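Local structure of LPXTG cell wall surface protein (Streptococcus gordonii, 4IGB) at residues A261-S266 / D418-P423; H51-H56 / P66-N71; Q337-R342 / I391-A396. The protein probably acts as an adhesin attached to the streptococcal cell wall, with this chain comprising its N-terminal N1 and N2 domains. One frame throughout, in Å; residues are numbered along the deposited sequence.

Contact 1. Residues A261-S266 / D418-P423; sequences ALRSNS and DNLSAP
Arg-263 reaches across to meet Asp-418, Asn-419 and Leu-420 in three different ways. Its side chain crosses that of Asp-418 at about a right angle, with guanidinium and carboxylate planes 62° apart. Arg-263 NH1 nevertheless bonds almost straight (172°) to Asp-418 OD2 at 3.1 Å, close to the guanidinium plane, the oxygen using its anti lone pair. Water 1 also lies in that plane and completes a bridge: it accepts from Arg-263 NH2 and donates to Asp-418 OD2 at 2.6 Å. Leu-420 covers one face of the guanidinium, its CD2 standing 4.0 Å from Arg-263 NE. This is the interface between the N-terminal domain, which supplies strand 261-264, and the N2 domain, which supplies the turn at Asp-418 and Asn-419 and the start of strand 420-423. Arg-263 also binds Glu-288 through NE and Asn-221 through NH1, and Asp-418 OD1 accepts from Ser-331 N, which probably helps to fix both charged groups. Asn-419 runs past the arginine in the opposite direction, bringing its OD1 to 3.3 Å from Arg-263 CD. Asn-419 ND2 bonds to a lone pair of Ser-264 O at 3.3 Å, while water 2 accepts from the same nitrogen and donates to Asn-265 O.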
ATOM      1  N   ALA B 261     -10.359   1.220  -2.825  1.00 18.35           N
ATOM      2  CA  ALA B 261      -8.909   1.153  -2.901  1.00 18.15           C
ATOM      3  C   ALA B 261      -8.304   2.518  -2.626  1.00 20.24           C
ATOM      4  O   ALA B 261      -8.794   3.538  -3.121  1.00 19.71           O
ATOM      5  CB  ALA B 261      -8.450   0.633  -4.259  1.00 16.73           C
ATOM      6  N   LEU B 262      -7.229   2.516  -1.849  1.00 13.29           N
ATOM      7  CA  LEU B 262      -6.567   3.735  -1.388  1.00 15.53           C
ATOM      8  C   LEU B 262      -5.062   3.635  -1.609  1.00 17.80           C
ATOM      9  O   LEU B 262      -4.415   2.682  -1.136  1.00 19.38           O
ATOM     10  CB  LEU B 262      -6.841   3.945   0.107  1.00 14.93           C
ATOM     11  CG  LEU B 262      -8.306   4.034   0.563  1.00 18.86           C
ATOM     12  CD1 LEU B 262      -8.549   3.237   1.819  1.00 26.01           C
ATOM     13  CD2 LEU B 262      -8.696   5.492   0.809  1.00 15.69           C
ATOM     14  N   ARG B 263      -4.517   4.598  -2.342  1.00 12.97           N
ATOM     15  CA  ARG B 263      -3.079   4.717  -2.532  1.00 13.26           C
ATOM     16  C   ARG B 263      -2.566   5.867  -1.671  1.00 15.98           C
ATOM     17  O   ARG B 263      -2.986   7.006  -1.843  1.00 14.36           O
ATOM     18  CB  ARG B 263      -2.739   4.972  -3.999  1.00 14.61           C
ATOM     19  CG  ARG B 263      -1.263   5.352  -4.233  1.00 17.97           C
ATOM     20  CD  ARG B 263      -1.094   6.188  -5.479  1.00 18.36           C
ATOM     21  NE  ARG B 263      -1.405   5.465  -6.716  1.00 17.52           N
ATOM     22  CZ  ARG B 263      -1.624   6.080  -7.877  1.00 23.49           C
ATOM     23  NH1 ARG B 263      -1.586   7.412  -7.932  1.00 19.46           N
ATOM     24  NH2 ARG B 263      -1.878   5.378  -8.975  1.00 19.88           N
ATOM     25  N   SER B 264      -1.700   5.553  -0.713  1.00 14.55           N
ATOM     26  CA  SER B 264      -1.135   6.563   0.185  1.00 19.96           C
ATOM     27  C   SER B 264      -0.210   7.561  -0.520  1.00 19.50           C
ATOM     28  O   SER B 264       0.299   7.301  -1.602  1.00 14.83           O
ATOM     29  CB  SER B 264      -0.376   5.896   1.343  1.00 11.67           C
ATOM     30  OG  SER B 264       0.252   6.870   2.173  1.00 16.23           O
ATOM     31  N   ASN B 265      -0.005   8.712   0.111  1.00 17.18           N
ATOM     32  CA  ASN B 265       1.079   9.609  -0.275  1.00 14.86           C
ATOM     33  C   ASN B 265       2.455   9.037   0.065  1.00 19.10           C
ATOM     34  O   ASN B 265       3.473   9.520  -0.444  1.00 17.75           O
ATOM     35  CB  ASN B 265       0.933  10.965   0.440  1.00 19.15           C
ATOM     36  CG  ASN B 265      -0.160  11.816  -0.151  1.00 24.65           C
ATOM     37  OD1 ASN B 265      -0.480  11.682  -1.330  1.00 18.89           O
ATOM     38  ND2 ASN B 265      -0.739  12.703   0.660  1.00 19.01           N
ATOM     39  N   SER B 266       2.499   8.040   0.952  1.00 11.54           N
ATOM     40  CA  SER B 266       3.790   7.554   1.463  1.00 13.04           C
ATOM     41  C   SER B 266       3.824   6.039   1.535  1.00 16.03           C
ATOM     42  O   SER B 266       2.955   5.354   0.979  1.00 13.13           O
ATOM     43  CB  SER B 266       4.081   8.127   2.856  1.00 11.54           C
ATOM     44  OG  SER B 266       3.176   7.604   3.821  1.00 16.93           O
ATOM     45  N   ASP B 418       2.171   9.337 -11.665  1.00 23.66           N
ATOM     46  CA  ASP B 418       1.674  10.068 -10.488  1.00 20.45           C
ATOM     47  C   ASP B 418       2.780  10.143  -9.426  1.00 23.51           C
ATOM     48  O   ASP B 418       3.878  10.585  -9.734  1.00 17.72           O
ATOM     49  CB  ASP B 418       0.394   9.450  -9.929  1.00 17.59           C
ATOM     50  CG  ASP B 418      -0.774   9.568 -10.886  1.00 26.03           C
ATOM     51  OD1 ASP B 418      -0.652  10.311 -11.886  1.00 25.42           O
ATOM     52  OD2 ASP B 418      -1.818   8.931 -10.631  1.00 23.16           O
ATOM     53  N   ASN B 419       2.505   9.712  -8.195  1.00 20.65           N
ATOM     54  CA  ASN B 419       3.532   9.727  -7.144  1.00 19.10           C
ATOM     55  C   ASN B 419       4.278   8.393  -7.015  1.00 20.25           C
ATOM     56  O   ASN B 419       5.061   8.205  -6.086  1.00 21.19           O
ATOM     57  CB  ASN B 419       2.931  10.123  -5.781  1.00 23.68           C
ATOM     58  CG  ASN B 419       1.906   9.121  -5.289  1.00 26.68           C
ATOM     59  OD1 ASN B 419       1.315   8.385  -6.092  1.00 17.08           O
ATOM     60  ND2 ASN B 419       1.686   9.080  -3.963  1.00 20.03           N
ATOM     61  N   LEU B 420       4.033   7.463  -7.938  1.00 15.89           N
ATOM     62  CA  LEU B 420       4.771   6.199  -7.948  1.00 21.51           C
ATOM     63  C   LEU B 420       6.164   6.387  -8.527  1.00 24.30           C
ATOM     64  O   LEU B 420       6.419   7.343  -9.254  1.00 19.89           O
ATOM     65  CB  LEU B 420       4.027   5.117  -8.741  1.00 19.38           C
ATOM     66  CG  LEU B 420       2.564   4.974  -8.314  1.00 22.13           C
ATOM     67  CD1 LEU B 420       1.830   3.942  -9.160  1.00 15.30           C
ATOM     68  CD2 LEU B 420       2.485   4.638  -6.807  1.00 18.01           C
ATOM     69  N   SER B 421       7.057   5.460  -8.198  1.00 18.31           N
ATOM     70  CA  SER B 421       8.426   5.508  -8.660  1.00 23.16           C
ATOM     71  C   SER B 421       8.854   4.125  -9.058  1.00 24.92           C
ATOM     72  O   SER B 421       8.473   3.168  -8.413  1.00 23.16           O
ATOM     73  CB  SER B 421       9.348   5.968  -7.536  1.00 22.39           C
ATOM     74  OG  SER B 421       9.553   7.348  -7.616  1.00 32.43           O
ATOM     75  N   ALA B 422       9.652   4.030 -10.116  1.00 20.75           N
ATOM     76  CA  ALA B 422      10.320   2.783 -10.456  1.00 20.94           C
ATOM     77  C   ALA B 422      11.687   3.078 -11.064  1.00 20.57           C
ATOM     78  O   ALA B 422      11.780   3.525 -12.201  1.00 16.74           O
ATOM     79  CB  ALA B 422       9.488   1.980 -11.423  1.00 24.89           C
ATOM     80  N   PRO B 423      12.757   2.799 -10.313  1.00 24.98           N
ATOM     81  CA  PRO B 423      14.087   3.002 -10.891  1.00 23.12           C
ATOM     82  C   PRO B 423      14.454   1.883 -11.844  1.00 18.84           C
ATOM     83  O   PRO B 423      14.027   0.757 -11.659  1.00 24.27           O
ATOM     84  CB  PRO B 423      15.025   2.962  -9.675  1.00 21.95           C
ATOM     85  CG  PRO B 423      14.156   2.535  -8.486  1.00 35.98           C
ATOM     86  CD  PRO B 423      12.816   2.117  -9.012  1.00 21.82           C
TER
HETATM   87  O   HOH W   1      -2.362   6.616 -11.566  1.00 28.30           O
HETATM   88  O   HOH W   2       3.224  11.345  -2.615  1.00 20.24           O

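Contact 2. Residues H51-H56 / P66-N71; sequences HLSNPH and PGEMEN
Asn-54 N faces Gly-67 O beside a non-prolyl cis peptide, the one joining Pro-66 to Gly-67; the bond between these two atoms is modelled at a doubtfully short 2.4 Å. Next along, the carboxylate of Glu-68 meets two side chains of the adjacent strand at once, His-51 NE2 to Glu-68 OE1 and Ser-53 OG to Glu-68 OE2, both also modelled at a doubtfully short 2.5 Å. Glu-68 folds back at chi2 (-65°), bringing CD over the neighbouring strand, where the carboxylate lies within 17° of the imidazole plane. His-51 ND1 makes a weak bond of 3.4 Å to OE1 of Glu-70, whose OE2 binds Gln-49, and Met-69 O stands over the centre of the ring. The strands form an antiparallel ladder at the margin of a six-stranded sheet of the N-terminal domain, in which 47-53 is an outermost strand. Leu-52 and Met-69 are a hydrogen-bonded pair, joined by Leu-52 N to Met-69 O at 2.7 Å and by the reciprocal bond. On the face opposite His-51, CB of Leu-52 lies 4.2 Å from CB of Met-69. The methionine SD packs 4.0 Å from CG of Pro-55, and Tyr-157 touches all three side chains.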
ATOM      1  N   HIS B  51      -1.690 -19.379  19.577  1.00 20.67           N
ATOM      2  CA  HIS B  51      -1.885 -20.014  18.283  1.00 28.14           C
ATOM      3  C   HIS B  51      -3.146 -20.866  18.295  1.00 29.74           C
ATOM      4  O   HIS B  51      -3.443 -21.538  19.279  1.00 30.29           O
ATOM      5  CB  HIS B  51      -0.672 -20.873  17.923  1.00 18.04           C
ATOM      6  CG  HIS B  51      -0.757 -21.501  16.566  1.00 30.20           C
ATOM      7  ND1 HIS B  51      -0.061 -21.020  15.478  1.00 27.64           N
ATOM      8  CD2 HIS B  51      -1.455 -22.573  16.121  1.00 27.08           C
ATOM      9  CE1 HIS B  51      -0.327 -21.768  14.423  1.00 21.09           C
ATOM     10  NE2 HIS B  51      -1.170 -22.717  14.786  1.00 24.11           N
ATOM     11  N   LEU B  52      -3.887 -20.830  17.194  1.00 23.88           N
ATOM     12  CA  LEU B  52      -5.108 -21.613  17.063  1.00 28.95           C
ATOM     13  C   LEU B  52      -5.035 -22.487  15.820  1.00 33.93           C
ATOM     14  O   LEU B  52      -4.684 -22.012  14.740  1.00 24.86           O
ATOM     15  CB  LEU B  52      -6.325 -20.690  16.983  1.00 31.09           C
ATOM     16  CG  LEU B  52      -7.368 -20.820  18.093  1.00 37.77           C
ATOM     17  CD1 LEU B  52      -6.704 -21.082  19.434  1.00 31.58           C
ATOM     18  CD2 LEU B  52      -8.238 -19.575  18.155  1.00 30.14           C
ATOM     19  N   SER B  53      -5.362 -23.765  15.969  1.00 26.70           N
ATOM     20  CA  SER B  53      -5.336 -24.676  14.829  1.00 23.50           C
ATOM     21  C   SER B  53      -6.764 -25.108  14.470  1.00 27.45           C
ATOM     22  O   SER B  53      -7.453 -25.716  15.276  1.00 39.32           O
ATOM     23  CB  SER B  53      -4.469 -25.893  15.148  1.00 24.32           C
ATOM     24  OG  SER B  53      -4.379 -26.750  14.024  1.00 31.10           O
ATOM     25  N   ASN B  54      -7.203 -24.792  13.260  1.00 33.76           N
ATOM     26  CA  ASN B  54      -8.592 -25.012  12.872  1.00 41.87           C
ATOM     27  C   ASN B  54      -9.540 -24.389  13.881  1.00 40.74           C
ATOM     28  O   ASN B  54     -10.292 -25.102  14.555  1.00 32.07           O
ATOM     29  CB  ASN B  54      -8.900 -26.503  12.731  1.00 41.62           C
ATOM     30  CG  ASN B  54      -7.863 -27.235  11.912  1.00 42.34           C
ATOM     31  OD1 ASN B  54      -7.451 -26.769  10.838  1.00 36.21           O
ATOM     32  ND2 ASN B  54      -7.417 -28.385  12.423  1.00 41.10           N
ATOM     33  N   PRO B  55      -9.492 -23.068  14.001  1.00 28.63           N
ATOM     34  CA  PRO B  55     -10.311 -22.360  14.987  1.00 22.74           C
ATOM     35  C   PRO B  55     -11.799 -22.451  14.674  1.00 30.53           C
ATOM     36  O   PRO B  55     -12.184 -22.538  13.510  1.00 21.94           O
ATOM     37  CB  PRO B  55      -9.836 -20.913  14.851  1.00 31.05           C
ATOM     38  CG  PRO B  55      -9.396 -20.803  13.439  1.00 30.64           C
ATOM     39  CD  PRO B  55      -8.819 -22.142  13.073  1.00 23.84           C
ATOM     40  N   HIS B  56     -12.622 -22.430  15.715  1.00 28.43           N
ATOM     41  CA  HIS B  56     -14.065 -22.403  15.548  1.00 27.14           C
ATOM     42  C   HIS B  56     -14.517 -20.953  15.446  1.00 27.46           C
ATOM     43  O   HIS B  56     -14.074 -20.104  16.219  1.00 24.19           O
ATOM     44  CB  HIS B  56     -14.756 -23.097  16.721  1.00 29.93           C
ATOM     45  CG  HIS B  56     -14.475 -24.565  16.801  1.00 34.98           C
ATOM     46  ND1 HIS B  56     -15.325 -25.515  16.276  1.00 38.25           N
ATOM     47  CD2 HIS B  56     -13.438 -25.246  17.340  1.00 36.93           C
ATOM     48  CE1 HIS B  56     -14.825 -26.717  16.490  1.00 47.73           C
ATOM     49  NE2 HIS B  56     -13.679 -26.583  17.135  1.00 38.91           N
ATOM     50  N   PRO B  66     -10.278 -24.494   8.456  1.00 51.74           N
ATOM     51  CA  PRO B  66      -8.860 -24.826   8.289  1.00 43.98           C
ATOM     52  C   PRO B  66      -8.096 -23.596   7.785  1.00 38.72           C
ATOM     53  O   PRO B  66      -8.663 -22.851   6.980  1.00 38.75           O
ATOM     54  CB  PRO B  66      -8.895 -25.917   7.208  1.00 51.90           C
ATOM     55  CG  PRO B  66     -10.317 -25.850   6.580  1.00 50.47           C
ATOM     56  CD  PRO B  66     -11.019 -24.672   7.196  1.00 47.14           C
ATOM     57  N   GLY B  67      -6.856 -23.370   8.231  1.00 49.40           N
ATOM     58  CA  GLY B  67      -6.155 -24.260   9.141  1.00 40.35           C
ATOM     59  C   GLY B  67      -5.498 -23.593  10.344  1.00 30.56           C
ATOM     60  O   GLY B  67      -5.919 -23.831  11.469  1.00 39.76           O
ATOM     61  N   GLU B  68      -4.462 -22.782  10.129  1.00 31.67           N
ATOM     62  CA  GLU B  68      -3.672 -22.257  11.258  1.00 29.96           C
ATOM     63  C   GLU B  68      -3.780 -20.740  11.434  1.00 28.32           C
ATOM     64  O   GLU B  68      -3.766 -19.974  10.468  1.00 22.09           O
ATOM     65  CB  GLU B  68      -2.202 -22.690  11.166  1.00 28.69           C
ATOM     66  CG  GLU B  68      -1.991 -24.210  11.069  1.00 25.05           C
ATOM     67  CD  GLU B  68      -2.438 -24.976  12.300  1.00 30.10           C
ATOM     68  OE1 GLU B  68      -2.326 -24.455  13.421  1.00 27.54           O
ATOM     69  OE2 GLU B  68      -2.887 -26.130  12.156  1.00 34.56           O
ATOM     70  N   MET B  69      -3.895 -20.318  12.685  1.00 21.19           N
ATOM     71  CA  MET B  69      -4.166 -18.923  12.997  1.00 19.56           C
ATOM     72  C   MET B  69      -3.337 -18.474  14.189  1.00 25.10           C
ATOM     73  O   MET B  69      -3.092 -19.245  15.122  1.00 20.69           O
ATOM     74  CB  MET B  69      -5.651 -18.742  13.332  1.00 24.03           C
ATOM     75  CG  MET B  69      -5.990 -17.423  14.017  1.00 26.71           C
ATOM     76  SD  MET B  69      -7.747 -17.253  14.404  1.00 21.61           S
ATOM     77  CE  MET B  69      -8.410 -16.912  12.773  1.00 17.66           C
ATOM     78  N   GLU B  70      -2.905 -17.222  14.155  1.00 22.70           N
ATOM     79  CA  GLU B  70      -2.343 -16.608  15.344  1.00 18.23           C
ATOM     80  C   GLU B  70      -3.335 -15.569  15.813  1.00 16.80           C
ATOM     81  O   GLU B  70      -3.677 -14.639  15.073  1.00 16.38           O
ATOM     82  CB  GLU B  70      -0.967 -16.000  15.069  1.00 13.67           C
ATOM     83  CG  GLU B  70      -0.222 -15.563  16.354  1.00 21.42           C
ATOM     84  CD  GLU B  70       0.327 -16.727  17.163  1.00 20.16           C
ATOM     85  OE1 GLU B  70       0.321 -17.876  16.671  1.00 20.12           O
ATOM     86  OE2 GLU B  70       0.781 -16.489  18.302  1.00 23.18           O
ATOM     87  N   ASN B  71      -3.804 -15.740  17.045  1.00 17.33           N
ATOM     88  CA  ASN B  71      -4.911 -14.946  17.563  1.00 22.25           C
ATOM     89  C   ASN B  71      -4.497 -14.015  18.677  1.00 24.13           C
ATOM     90  O   ASN B  71      -3.643 -14.357  19.492  1.00 21.91           O
ATOM     91  CB  ASN B  71      -6.030 -15.846  18.091  1.00 14.50           C
ATOM     92  CG  ASN B  71      -7.350 -15.119  18.184  1.00 19.05           C
ATOM     93  OD1 ASN B  71      -8.113 -15.344  19.120  1.00 29.86           O
ATOM     94  ND2 ASN B  71      -7.631 -14.238  17.224  1.00 19.03           N
TER

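Contact 3. Residues Q337-R342 / I391-A396; sequences QKFDER and ITYKTA
Gln-337 lays its aliphatic chain over one face of the Tyr-393 ring, CG sitting 3.5 Å from the centroid in a CH-pi contact. The closest approach is to the phenol carbon, with Gln-337 CG 3.3 Å from Tyr-393 CZ. The glutamine amide stands almost upright on the ring, their planes 87° apart. Phe-339 meets the same tyrosine in an offset edge-to-face pair, the edge of Phe-339 turned toward the face of Tyr-393: the planes are 71° apart, the centroids 5.8 Å, and Phe-339 CZ is 3.8 Å from Tyr-393 CD1. Thr-395 CG2 rests over one face of the phenylalanine, 3.9 Å from its centroid, while Gln-337 OE1 lies toward the rim of the opposite face. Each ring has an atom over both of its faces, since Ile-391 CG2 lies toward the rim of the Tyr-393 face away from the glutamine.

The arrangement joins two layers of the N2 domain across its buried core, consistent with a beta-sandwich: strand 333-338 pairs with 371-376 and 409-417, whereas 389-397 pairs with 310-317 and 343-352. Bonds to residues outside the two segments help to position these side chains. Gln-337 NE2 donates to Asn-411 OD1, and Thr-395 OG1 is bonded to Val-311 O; CG2, anti to the carbonyl carbon, faces the Phe-339 ring. Further out, Asp-340 OD2 accepts from Arg-342 N at 2.9 Å in an Asx turn. Arg-342 NH2 lies 2.9 Å from Asp-340 OD1 in a salt bridge. Arg-342 NE completes this side-on grip, bonding to Asp-340 OD2 at 3.0 Å, and NH1 is bonded to Glu-407 O.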
ATOM      1  N   GLN B 337      16.386  11.572 -15.416  1.00 19.46           N
ATOM      2  CA  GLN B 337      17.780  11.161 -15.551  1.00 23.25           C
ATOM      3  C   GLN B 337      18.654  12.072 -14.699  1.00 30.05           C
ATOM      4  O   GLN B 337      18.321  13.237 -14.466  1.00 24.75           O
ATOM      5  CB  GLN B 337      18.241  11.288 -17.006  1.00 23.93           C
ATOM      6  CG  GLN B 337      18.461   9.985 -17.729  1.00 30.16           C
ATOM      7  CD  GLN B 337      19.641   9.160 -17.211  1.00 30.81           C
ATOM      8  OE1 GLN B 337      20.187   9.422 -16.138  1.00 30.97           O
ATOM      9  NE2 GLN B 337      20.033   8.146 -17.987  1.00 22.42           N
ATOM     10  N   LYS B 338      19.781  11.553 -14.237  1.00 22.36           N
ATOM     11  CA  LYS B 338      20.777  12.427 -13.637  1.00 25.56           C
ATOM     12  C   LYS B 338      22.141  11.907 -14.030  1.00 26.37           C
ATOM     13  O   LYS B 338      22.460  10.744 -13.818  1.00 25.54           O
ATOM     14  CB  LYS B 338      20.630  12.500 -12.114  1.00 27.60           C
ATOM     15  CG  LYS B 338      21.607  13.480 -11.465  1.00 43.23           C
ATOM     16  CD  LYS B 338      21.424  13.545  -9.950  1.00 45.98           C
ATOM     17  CE  LYS B 338      22.456  14.462  -9.305  1.00 57.50           C
ATOM     18  NZ  LYS B 338      22.619  14.151  -7.851  1.00 60.22           N
ATOM     19  N   PHE B 339      22.942  12.770 -14.629  1.00 26.30           N
ATOM     20  CA  PHE B 339      24.194  12.319 -15.219  1.00 24.12           C
ATOM     21  C   PHE B 339      25.394  12.585 -14.344  1.00 25.11           C
ATOM     22  O   PHE B 339      25.530  13.665 -13.774  1.00 21.58           O
ATOM     23  CB  PHE B 339      24.388  12.979 -16.582  1.00 18.88           C
ATOM     24  CG  PHE B 339      23.318  12.615 -17.577  1.00 30.54           C
ATOM     25  CD1 PHE B 339      23.277  11.344 -18.136  1.00 26.34           C
ATOM     26  CD2 PHE B 339      22.345  13.534 -17.941  1.00 22.27           C
ATOM     27  CE1 PHE B 339      22.291  11.009 -19.051  1.00 26.21           C
ATOM     28  CE2 PHE B 339      21.367  13.202 -18.852  1.00 22.74           C
ATOM     29  CZ  PHE B 339      21.343  11.935 -19.407  1.00 17.80           C
ATOM     30  N   ASP B 340      26.266  11.589 -14.248  1.00 25.63           N
ATOM     31  CA  ASP B 340      27.550  11.765 -13.585  1.00 27.94           C
ATOM     32  C   ASP B 340      28.176  13.091 -14.037  1.00 35.49           C
ATOM     33  O   ASP B 340      28.107  13.453 -15.216  1.00 25.88           O
ATOM     34  CB  ASP B 340      28.459  10.576 -13.913  1.00 24.72           C
ATOM     35  CG  ASP B 340      29.758  10.591 -13.130  1.00 37.18           C
ATOM     36  OD1 ASP B 340      30.021   9.624 -12.384  1.00 31.84           O
ATOM     37  OD2 ASP B 340      30.530  11.557 -13.280  1.00 36.67           O
ATOM     38  N   GLU B 341      28.776  13.814 -13.092  1.00 32.40           N
ATOM     39  CA  GLU B 341      29.342  15.144 -13.354  1.00 32.34           C
ATOM     40  C   GLU B 341      30.429  15.154 -14.424  1.00 28.20           C
ATOM     41  O   GLU B 341      30.748  16.208 -14.983  1.00 26.22           O
ATOM     42  CB  GLU B 341      29.872  15.769 -12.054  1.00 35.06           C
ATOM     43  CG  GLU B 341      28.744  16.320 -11.191  1.00 62.96           C
ATOM     44  CD  GLU B 341      29.161  16.627  -9.764  1.00 82.11           C
ATOM     45  OE1 GLU B 341      30.321  16.323  -9.398  1.00 79.87           O
ATOM     46  OE2 GLU B 341      28.317  17.167  -9.011  1.00 85.09           O
ATOM     47  N   ARG B 342      30.994  13.985 -14.705  1.00 20.90           N
ATOM     48  CA  ARG B 342      32.018  13.860 -15.737  1.00 26.03           C
ATOM     49  C   ARG B 342      31.416  13.801 -17.143  1.00 30.40           C
ATOM     50  O   ARG B 342      32.144  13.638 -18.131  1.00 24.95           O
ATOM     51  CB  ARG B 342      32.888  12.630 -15.471  1.00 30.70           C
ATOM     52  CG  ARG B 342      33.720  12.771 -14.206  1.00 29.34           C
ATOM     53  CD  ARG B 342      34.320  11.452 -13.800  1.00 27.81           C
ATOM     54  NE  ARG B 342      33.326  10.525 -13.271  1.00 23.95           N
ATOM     55  CZ  ARG B 342      33.635   9.334 -12.783  1.00 32.85           C
ATOM     56  NH1 ARG B 342      34.901   8.945 -12.778  1.00 33.42           N
ATOM     57  NH2 ARG B 342      32.693   8.538 -12.302  1.00 31.55           N
ATOM     58  N   ILE B 391      13.613   6.222 -24.439  1.00 22.27           N
ATOM     59  CA  ILE B 391      14.317   7.496 -24.474  1.00 21.89           C
ATOM     60  C   ILE B 391      15.795   7.248 -24.648  1.00 26.01           C
ATOM     61  O   ILE B 391      16.404   6.494 -23.884  1.00 23.80           O
ATOM     62  CB  ILE B 391      14.101   8.314 -23.198  1.00 28.14           C
ATOM     63  CG1 ILE B 391      12.610   8.506 -22.936  1.00 14.58           C
ATOM     64  CG2 ILE B 391      14.850   9.634 -23.284  1.00 16.92           C
ATOM     65  CD1 ILE B 391      12.328   9.244 -21.674  1.00 14.76           C
ATOM     66  N   THR B 392      16.371   7.889 -25.658  1.00 24.04           N
ATOM     67  CA  THR B 392      17.793   7.744 -25.915  1.00 23.94           C
ATOM     68  C   THR B 392      18.524   9.051 -25.608  1.00 23.90           C
ATOM     69  O   THR B 392      18.255  10.071 -26.226  1.00 23.58           O
ATOM     70  CB  THR B 392      18.025   7.305 -27.370  1.00 25.72           C
ATOM     71  OG1 THR B 392      17.267   6.112 -27.605  1.00 24.05           O
ATOM     72  CG2 THR B 392      19.494   7.016 -27.616  1.00 25.08           C
ATOM     73  N   TYR B 393      19.439   9.009 -24.642  1.00 22.80           N
ATOM     74  CA  TYR B 393      20.163  10.200 -24.212  1.00 21.68           C
ATOM     75  C   TYR B 393      21.585  10.189 -24.735  1.00 23.49           C
ATOM     76  O   TYR B 393      22.355   9.265 -24.456  1.00 27.52           O
ATOM     77  CB  TYR B 393      20.242  10.266 -22.687  1.00 22.12           C
ATOM     78  CG  TYR B 393      18.929  10.111 -21.938  1.00 25.62           C
ATOM     79  CD1 TYR B 393      18.213  11.222 -21.515  1.00 19.90           C
ATOM     80  CD2 TYR B 393      18.437   8.851 -21.604  1.00 28.88           C
ATOM     81  CE1 TYR B 393      17.042  11.085 -20.795  1.00 23.75           C
ATOM     82  CE2 TYR B 393      17.257   8.709 -20.880  1.00 23.69           C
ATOM     83  CZ  TYR B 393      16.567   9.826 -20.481  1.00 20.60           C
ATOM     84  OH  TYR B 393      15.397   9.697 -19.763  1.00 17.96           O
ATOM     85  N   LYS B 394      21.944  11.220 -25.482  1.00 20.74           N
ATOM     86  CA  LYS B 394      23.311  11.382 -25.930  1.00 25.76           C
ATOM     87  C   LYS B 394      24.065  12.269 -24.944  1.00 24.50           C
ATOM     88  O   LYS B 394      23.638  13.388 -24.656  1.00 23.21           O
ATOM     89  CB  LYS B 394      23.339  12.016 -27.327  1.00 30.47           C
ATOM     90  CG  LYS B 394      22.835  11.109 -28.442  1.00 33.57           C
ATOM     91  CD  LYS B 394      22.911  11.815 -29.798  1.00 49.46           C
ATOM     92  CE  LYS B 394      22.555  10.876 -30.946  1.00 58.16           C
ATOM     93  NZ  LYS B 394      22.543  11.574 -32.266  1.00 58.88           N
ATOM     94  N   THR B 395      25.172  11.758 -24.415  1.00 26.30           N
ATOM     95  CA  THR B 395      26.072  12.569 -23.599  1.00 24.02           C
ATOM     96  C   THR B 395      27.505  12.382 -24.088  1.00 39.55           C
ATOM     97  O   THR B 395      27.776  11.532 -24.947  1.00 30.24           O
ATOM     98  CB  THR B 395      26.027  12.178 -22.104  1.00 15.50           C
ATOM     99  OG1 THR B 395      26.668  10.913 -21.923  1.00 23.82           O
ATOM    100  CG2 THR B 395      24.603  12.095 -21.598  1.00 23.63           C
ATOM    101  N   ALA B 396      28.427  13.171 -23.536  1.00 29.47           N
ATOM    102  CA  ALA B 396      29.851  12.961 -23.790  1.00 31.79           C
ATOM    103  C   ALA B 396      30.673  13.410 -22.587  1.00 27.04           C
ATOM    104  O   ALA B 396      30.367  14.414 -21.968  1.00 24.54           O
ATOM    105  CB  ALA B 396      30.289  13.689 -25.061  1.00 26.22           C
TER

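How the contacts relate
Contact 1 is the one of the three that joins the two domains; contact 2 lies wholly in the N-terminal domain and contact 3 wholly in N2. Contacts 2 and 3 fall on opposite sides of the chain's centre, their own centres about 56 Å apart. Contact 1 sits between them in distance, about 34 Å from contact 2 and about 26 Å from contact 3, measured between centres. It reaches the same N2 sheet as contact 3, and their nearest atoms are about 10 Å apart. In sequence, contact 3 is nested between the segments of contact 1, whereas contact 2 closes earlier. The sodium ligands Asp-198, Asp-200 and Thr-248 belong to none of these segments.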